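Local coordinates for protein uricase (Bacillus fastidiosus, PDB 4R8X) that catalyses the oxidation of urate to 5-hydroxyisourate, the first step on the way from urate to allantoin, at residues 65-79 with 91-105. Numbering follows the deposited sequence.
Sequences LVVATDSMKNFIQRH and FLQYVCEAFLAKYSH
Leu65 lays its side chain alongside the His105 imidazole, CD2 over the rim of one ring face, while a water joins NE2 of that ring to the backbone N of Val67. Next, Val67 drops CG2 onto the middle of the Tyr103 ring, 3.7 Å from its centroid and almost straight above it, a clean CH-pi contact; the phenol OH of Tyr103 reaches Asp185 of the second subunit. Once the helix is under way, the edge of the Phe99 ring packs against Met72 O and CB. Phe75 carries the centre. With CG anti to the backbone N (chi1 -166°), its ring drops as a knob among Val95, Ala98, Phe99 and Lys102. It stacks face to face on Phe99, centroids 3.9 Å apart and planes 16° from parallel. Phe75 CZ abuts Ala98 CB at 3.7 Å, and His79 CE1 sits over the rim of the face opposite Phe99. Replacing Phe75 by an alanine would take away the knob, and is likely to leave the Phe99 face without its stacking partner and a gap beside Ala98. Ile76 crosses Val95 at about a right angle, its CG1 also meeting the Phe99 edge. At the last turn, His79 is pinned by a hydrogen bond from ND1 to Phe75 O (2.8 Å). Its ring makes an offset edge-to-face pair with Tyr94, planes at 64°, and His79 NE2 lies 3.5 Å from Ala98 CB. The Tyr94 OH hydrogen-bonds to Ser82 OG. Ile76 and Phe99 both rest on Val47 of strand 40-50, and the helix pair lies on the antiparallel sheet, as in the tunnelling (T-fold) domain of uricases.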
loop_
_atom_site.group_PDB
_atom_site.type_symbol
_atom_site.label_atom_id
_atom_site.label_comp_id
_atom_site.label_asym_id
_atom_site.label_seq_id
_atom_site.Cartn_x
_atom_site.Cartn_y
_atom_site.Cartn_z
ATOM N N LEU D 65 34.037 -7.024 -14.589
ATOM C CA LEU D 65 33.778 -8.128 -13.676
ATOM C C LEU D 65 32.354 -8.080 -13.155
ATOM O O LEU D 65 32.031 -8.676 -12.125
ATOM C CB LEU D 65 34.771 -8.104 -12.513
ATOM C CG LEU D 65 36.197 -8.520 -12.863
ATOM C CD1 LEU D 65 37.088 -8.447 -11.629
ATOM C CD2 LEU D 65 36.201 -9.922 -13.472
ATOM N N VAL D 66 31.501 -7.365 -13.876
ATOM C CA VAL D 66 30.120 -7.207 -13.455
ATOM C C VAL D 66 29.211 -8.237 -14.120
ATOM O O VAL D 66 29.019 -8.221 -15.334
ATOM C CB VAL D 66 29.604 -5.782 -13.724
ATOM C CG1 VAL D 66 28.113 -5.677 -13.389
ATOM C CG2 VAL D 66 30.408 -4.773 -12.921
ATOM N N VAL D 67 28.695 -9.162 -13.322
ATOM C CA VAL D 67 27.596 -10.005 -13.760
ATOM C C VAL D 67 26.373 -9.093 -13.849
ATOM O O VAL D 67 26.040 -8.397 -12.882
ATOM C CB VAL D 67 27.331 -11.139 -12.752
ATOM C CG1 VAL D 67 26.132 -11.982 -13.188
ATOM C CG2 VAL D 67 28.595 -11.990 -12.556
ATOM N N ALA D 68 25.710 -9.077 -15.002
ATOM C CA ALA D 68 24.551 -8.204 -15.196
ATOM C C ALA D 68 23.420 -8.644 -14.270
ATOM O O ALA D 68 23.233 -9.841 -14.052
ATOM C CB ALA D 68 24.098 -8.240 -16.644
ATOM N N THR D 69 22.686 -7.691 -13.697
ATOM C CA THR D 69 21.612 -8.055 -12.765
ATOM C C THR D 69 20.556 -8.936 -13.446
ATOM O O THR D 69 20.026 -9.875 -12.840
ATOM C CB THR D 69 20.965 -6.824 -12.048
ATOM O OG1 THR D 69 20.258 -6.016 -12.994
ATOM C CG2 THR D 69 22.028 -5.992 -11.323
ATOM N N ASP D 70 20.278 -8.658 -14.716
ATOM C CA ASP D 70 19.346 -9.479 -15.471
ATOM C C ASP D 70 19.853 -10.920 -15.569
ATOM O O ASP D 70 19.076 -11.872 -15.488
ATOM C CB ASP D 70 19.122 -8.880 -16.855
ATOM C CG ASP D 70 18.187 -9.701 -17.700
ATOM O OD1 ASP D 70 16.963 -9.563 -17.523
ATOM O OD2 ASP D 70 18.675 -10.473 -18.554
ATOM N N SER D 71 21.163 -11.077 -15.728
ATOM C CA SER D 71 21.765 -12.404 -15.742
ATOM C C SER D 71 21.606 -13.118 -14.409
ATOM O O SER D 71 21.426 -14.332 -14.371
ATOM C CB SER D 71 23.244 -12.311 -16.116
ATOM O OG SER D 71 23.383 -11.705 -17.381
ATOM N N MET D 72 21.658 -12.366 -13.314
ATOM C CA MET D 72 21.421 -12.948 -11.992
ATOM C C MET D 72 20.016 -13.505 -11.879
ATOM O O MET D 72 19.801 -14.573 -11.295
ATOM C CB MET D 72 21.620 -11.930 -10.883
ATOM C CG MET D 72 22.983 -11.313 -10.823
ATOM S SD MET D 72 23.032 -10.152 -9.449
ATOM C CE MET D 72 24.348 -9.103 -10.022
ATOM N N LYS D 73 19.059 -12.753 -12.416
ATOM C CA LYS D 73 17.677 -13.176 -12.434
ATOM C C LYS D 73 17.530 -14.491 -13.202
ATOM O O LYS D 73 16.901 -15.427 -12.720
ATOM C CB LYS D 73 16.808 -12.073 -13.040
ATOM C CG LYS D 73 15.390 -12.502 -13.385
ATOM C CD LYS D 73 14.716 -11.506 -14.309
ATOM C CE LYS D 73 15.403 -11.445 -15.670
ATOM N NZ LYS D 73 15.126 -12.601 -16.559
ATOM N N ASN D 74 18.145 -14.570 -14.383
ATOM C CA ASN D 74 18.112 -15.794 -15.180
ATOM C C ASN D 74 18.745 -16.964 -14.436
ATOM O O ASN D 74 18.241 -18.078 -14.464
ATOM C CB ASN D 74 18.836 -15.605 -16.521
ATOM C CG ASN D 74 18.140 -14.618 -17.439
ATOM O OD1 ASN D 74 16.937 -14.398 -17.332
ATOM N ND2 ASN D 74 18.899 -14.036 -18.373
ATOM N N PHE D 75 19.861 -16.695 -13.771
ATOM C CA PHE D 75 20.561 -17.707 -12.985
ATOM C C PHE D 75 19.634 -18.325 -11.937
ATOM O O PHE D 75 19.549 -19.554 -11.808
ATOM C CB PHE D 75 21.760 -17.049 -12.307
ATOM C CG PHE D 75 22.774 -18.015 -11.736
ATOM C CD1 PHE D 75 22.619 -18.539 -10.457
ATOM C CD2 PHE D 75 23.912 -18.352 -12.457
ATOM C CE1 PHE D 75 23.567 -19.402 -9.915
ATOM C CE2 PHE D 75 24.860 -19.214 -11.920
ATOM C CZ PHE D 75 24.690 -19.737 -10.656
ATOM N N ILE D 76 18.928 -17.477 -11.187
ATOM C CA ILE D 76 18.081 -17.963 -10.118
ATOM C C ILE D 76 16.936 -18.769 -10.698
ATOM O O ILE D 76 16.641 -19.879 -10.252
ATOM C CB ILE D 76 17.538 -16.797 -9.267
ATOM C CG1 ILE D 76 18.685 -16.096 -8.525
ATOM C CG2 ILE D 76 16.456 -17.284 -8.286
ATOM C CD1 ILE D 76 18.298 -14.733 -7.977
ATOM N N GLN D 77 16.303 -18.210 -11.717
ATOM C CA GLN D 77 15.155 -18.863 -12.309
ATOM C C GLN D 77 15.508 -20.232 -12.912
ATOM O O GLN D 77 14.740 -21.188 -12.793
ATOM C CB GLN D 77 14.472 -17.918 -13.306
ATOM C CG GLN D 77 13.765 -16.751 -12.582
ATOM C CD GLN D 77 13.311 -15.646 -13.510
ATOM O OE1 GLN D 77 13.701 -15.601 -14.672
ATOM N NE2 GLN D 77 12.480 -14.741 -12.991
ATOM N N ARG D 78 16.687 -20.353 -13.510
ATOM C CA ARG D 78 17.077 -21.638 -14.061
ATOM C C ARG D 78 17.425 -22.650 -12.976
ATOM O O ARG D 78 17.153 -23.845 -13.114
ATOM C CB ARG D 78 18.218 -21.469 -15.054
ATOM C CG ARG D 78 17.723 -20.860 -16.341
ATOM C CD ARG D 78 18.835 -20.534 -17.293
ATOM N NE ARG D 78 18.496 -19.362 -18.085
ATOM C CZ ARG D 78 19.316 -18.812 -18.968
ATOM N NH1 ARG D 78 20.507 -19.353 -19.170
ATOM N NH2 ARG D 78 18.941 -17.738 -19.650
ATOM N N HIS D 79 18.020 -22.181 -11.886
ATOM C CA HIS D 79 18.302 -23.083 -10.786
ATOM C C HIS D 79 17.042 -23.538 -10.048
ATOM O O HIS D 79 17.044 -24.599 -9.429
ATOM C CB HIS D 79 19.353 -22.497 -9.842
ATOM C CG HIS D 79 20.741 -22.593 -10.390
ATOM N ND1 HIS D 79 21.217 -21.729 -11.355
ATOM C CD2 HIS D 79 21.730 -23.492 -10.165
ATOM C CE1 HIS D 79 22.452 -22.079 -11.679
ATOM N NE2 HIS D 79 22.785 -23.145 -10.973
ATOM N N PHE D 91 17.015 -24.371 -1.140
ATOM C CA PHE D 91 17.133 -23.713 -2.428
ATOM C C PHE D 91 18.089 -22.520 -2.391
ATOM O O PHE D 91 18.923 -22.372 -3.275
ATOM C CB PHE D 91 15.767 -23.263 -2.931
ATOM C CG PHE D 91 15.826 -22.539 -4.245
ATOM C CD1 PHE D 91 16.311 -23.178 -5.378
ATOM C CD2 PHE D 91 15.421 -21.213 -4.344
ATOM C CE1 PHE D 91 16.384 -22.514 -6.591
ATOM C CE2 PHE D 91 15.480 -20.543 -5.549
ATOM C CZ PHE D 91 15.960 -21.190 -6.684
ATOM N N LEU D 92 17.983 -21.678 -1.363
ATOM C CA LEU D 92 18.832 -20.500 -1.276
ATOM C C LEU D 92 20.313 -20.874 -1.154
ATOM O O LEU D 92 21.164 -20.261 -1.801
ATOM C CB LEU D 92 18.399 -19.596 -0.113
ATOM C CG LEU D 92 16.985 -19.013 -0.196
ATOM C CD1 LEU D 92 16.841 -17.944 0.872
ATOM C CD2 LEU D 92 16.649 -18.454 -1.590
ATOM N N GLN D 93 20.620 -21.874 -0.338
ATOM C CA GLN D 93 22.020 -22.272 -0.221
ATOM C C GLN D 93 22.549 -22.852 -1.534
ATOM O O GLN D 93 23.672 -22.559 -1.930
ATOM C CB GLN D 93 22.245 -23.265 0.914
ATOM C CG GLN D 93 23.715 -23.567 1.108
ATOM C CD GLN D 93 23.988 -24.355 2.358
ATOM O OE1 GLN D 93 23.161 -24.415 3.265
ATOM N NE2 GLN D 93 25.158 -24.970 2.417
ATOM N N TYR D 94 21.720 -23.658 -2.195
ATOM C CA TYR D 94 22.023 -24.222 -3.505
ATOM C C TYR D 94 22.401 -23.126 -4.501
ATOM O O TYR D 94 23.412 -23.222 -5.203
ATOM C CB TYR D 94 20.807 -25.027 -3.981
ATOM C CG TYR D 94 20.811 -25.540 -5.408
ATOM C CD1 TYR D 94 21.713 -26.514 -5.829
ATOM C CD2 TYR D 94 19.843 -25.109 -6.314
ATOM C CE1 TYR D 94 21.672 -27.002 -7.126
ATOM C CE2 TYR D 94 19.802 -25.588 -7.603
ATOM C CZ TYR D 94 20.713 -26.532 -8.008
ATOM O OH TYR D 94 20.661 -27.013 -9.294
ATOM N N VAL D 95 21.597 -22.071 -4.554
ATOM C CA VAL D 95 21.850 -20.952 -5.466
ATOM C C VAL D 95 23.109 -20.157 -5.118
ATOM O O VAL D 95 23.894 -19.832 -6.007
ATOM C CB VAL D 95 20.621 -20.022 -5.560
ATOM C CG1 VAL D 95 20.946 -18.746 -6.343
ATOM C CG2 VAL D 95 19.446 -20.757 -6.204
ATOM N N CYS D 96 23.293 -19.847 -3.834
ATOM C CA CYS D 96 24.502 -19.165 -3.370
ATOM C C CYS D 96 25.754 -19.913 -3.799
ATOM O O CYS D 96 26.693 -19.323 -4.335
ATOM C CB CYS D 96 24.507 -19.076 -1.843
ATOM S SG CYS D 96 23.358 -17.895 -1.104
ATOM N N GLU D 97 25.764 -21.211 -3.529
ATOM C CA GLU D 97 26.942 -22.016 -3.845
ATOM C C GLU D 97 27.161 -22.069 -5.346
ATOM O O GLU D 97 28.299 -22.014 -5.818
ATOM C CB GLU D 97 26.794 -23.407 -3.238
ATOM C CG GLU D 97 26.960 -23.352 -1.729
ATOM C CD GLU D 97 26.571 -24.620 -0.996
ATOM O OE1 GLU D 97 25.870 -25.483 -1.567
ATOM O OE2 GLU D 97 26.977 -24.743 0.178
ATOM N N ALA D 98 26.068 -22.145 -6.100
ATOM C CA ALA D 98 26.156 -22.191 -7.556
ATOM C C ALA D 98 26.756 -20.901 -8.121
ATOM O O ALA D 98 27.607 -20.948 -9.015
ATOM C CB ALA D 98 24.781 -22.454 -8.156
ATOM N N PHE D 99 26.314 -19.750 -7.609
ATOM C CA PHE D 99 26.899 -18.477 -8.027
ATOM C C PHE D 99 28.412 -18.475 -7.771
ATOM O O PHE D 99 29.197 -18.076 -8.636
ATOM C CB PHE D 99 26.260 -17.299 -7.273
ATOM C CG PHE D 99 25.050 -16.692 -7.942
ATOM C CD1 PHE D 99 25.152 -16.061 -9.166
ATOM C CD2 PHE D 99 23.824 -16.690 -7.296
ATOM C CE1 PHE D 99 24.045 -15.470 -9.758
ATOM C CE2 PHE D 99 22.711 -16.098 -7.871
ATOM C CZ PHE D 99 22.820 -15.494 -9.112
ATOM N N LEU D 100 28.821 -18.920 -6.582
ATOM C CA LEU D 100 30.240 -18.926 -6.229
ATOM C C LEU D 100 31.043 -19.875 -7.109
ATOM O O LEU D 100 32.204 -19.595 -7.424
ATOM C CB LEU D 100 30.427 -19.256 -4.753
ATOM C CG LEU D 100 29.996 -18.141 -3.797
ATOM C CD1 LEU D 100 30.008 -18.626 -2.363
ATOM C CD2 LEU D 100 30.883 -16.907 -3.968
ATOM N N ALA D 101 30.432 -20.982 -7.517
ATOM C CA ALA D 101 31.125 -21.939 -8.375
ATOM C C ALA D 101 31.311 -21.353 -9.761
ATOM O O ALA D 101 32.327 -21.596 -10.418
ATOM C CB ALA D 101 30.354 -23.245 -8.450
ATOM N N LYS D 102 30.322 -20.583 -10.211
ATOM C CA LYS D 102 30.350 -20.022 -11.557
ATOM C C LYS D 102 31.291 -18.819 -11.670
ATOM O O LYS D 102 31.968 -18.654 -12.675
ATOM C CB LYS D 102 28.935 -19.632 -11.994
ATOM C CG LYS D 102 28.844 -19.061 -13.388
ATOM C CD LYS D 102 29.386 -20.024 -14.412
ATOM C CE LYS D 102 29.094 -19.521 -15.811
ATOM N NZ LYS D 102 29.555 -20.510 -16.814
ATOM N N TYR D 103 31.332 -17.982 -10.638
ATOM C CA TYR D 103 32.034 -16.706 -10.711
ATOM C C TYR D 103 33.122 -16.606 -9.644
ATOM O O TYR D 103 32.859 -16.262 -8.497
ATOM C CB TYR D 103 31.035 -15.545 -10.588
ATOM C CG TYR D 103 29.994 -15.579 -11.683
ATOM C CD1 TYR D 103 30.352 -15.341 -13.004
ATOM C CD2 TYR D 103 28.668 -15.890 -11.407
ATOM C CE1 TYR D 103 29.415 -15.381 -14.020
ATOM C CE2 TYR D 103 27.713 -15.930 -12.419
ATOM C CZ TYR D 103 28.101 -15.685 -13.725
ATOM O OH TYR D 103 27.172 -15.732 -14.745
ATOM N N SER D 104 34.355 -16.888 -10.050
ATOM C CA SER D 104 35.478 -17.005 -9.125
ATOM C C SER D 104 35.841 -15.681 -8.457
ATOM O O SER D 104 36.449 -15.669 -7.392
ATOM C CB SER D 104 36.697 -17.558 -9.860
ATOM O OG SER D 104 37.090 -16.669 -10.887
ATOM N N HIS D 105 35.462 -14.573 -9.086
ATOM C CA HIS D 105 35.796 -13.239 -8.578
ATOM C C HIS D 105 34.874 -12.746 -7.455
ATOM O O HIS D 105 35.104 -11.684 -6.873
ATOM C CB HIS D 105 35.787 -12.227 -9.720
ATOM C CG HIS D 105 34.440 -12.036 -10.338
ATOM N ND1 HIS D 105 33.924 -12.906 -11.272
ATOM C CD2 HIS D 105 33.499 -11.081 -10.150
ATOM C CE1 HIS D 105 32.724 -12.494 -11.637
ATOM N NE2 HIS D 105 32.440 -11.390 -10.966
HETATM O O HOH W 1 29.988 -9.697 -10.646
#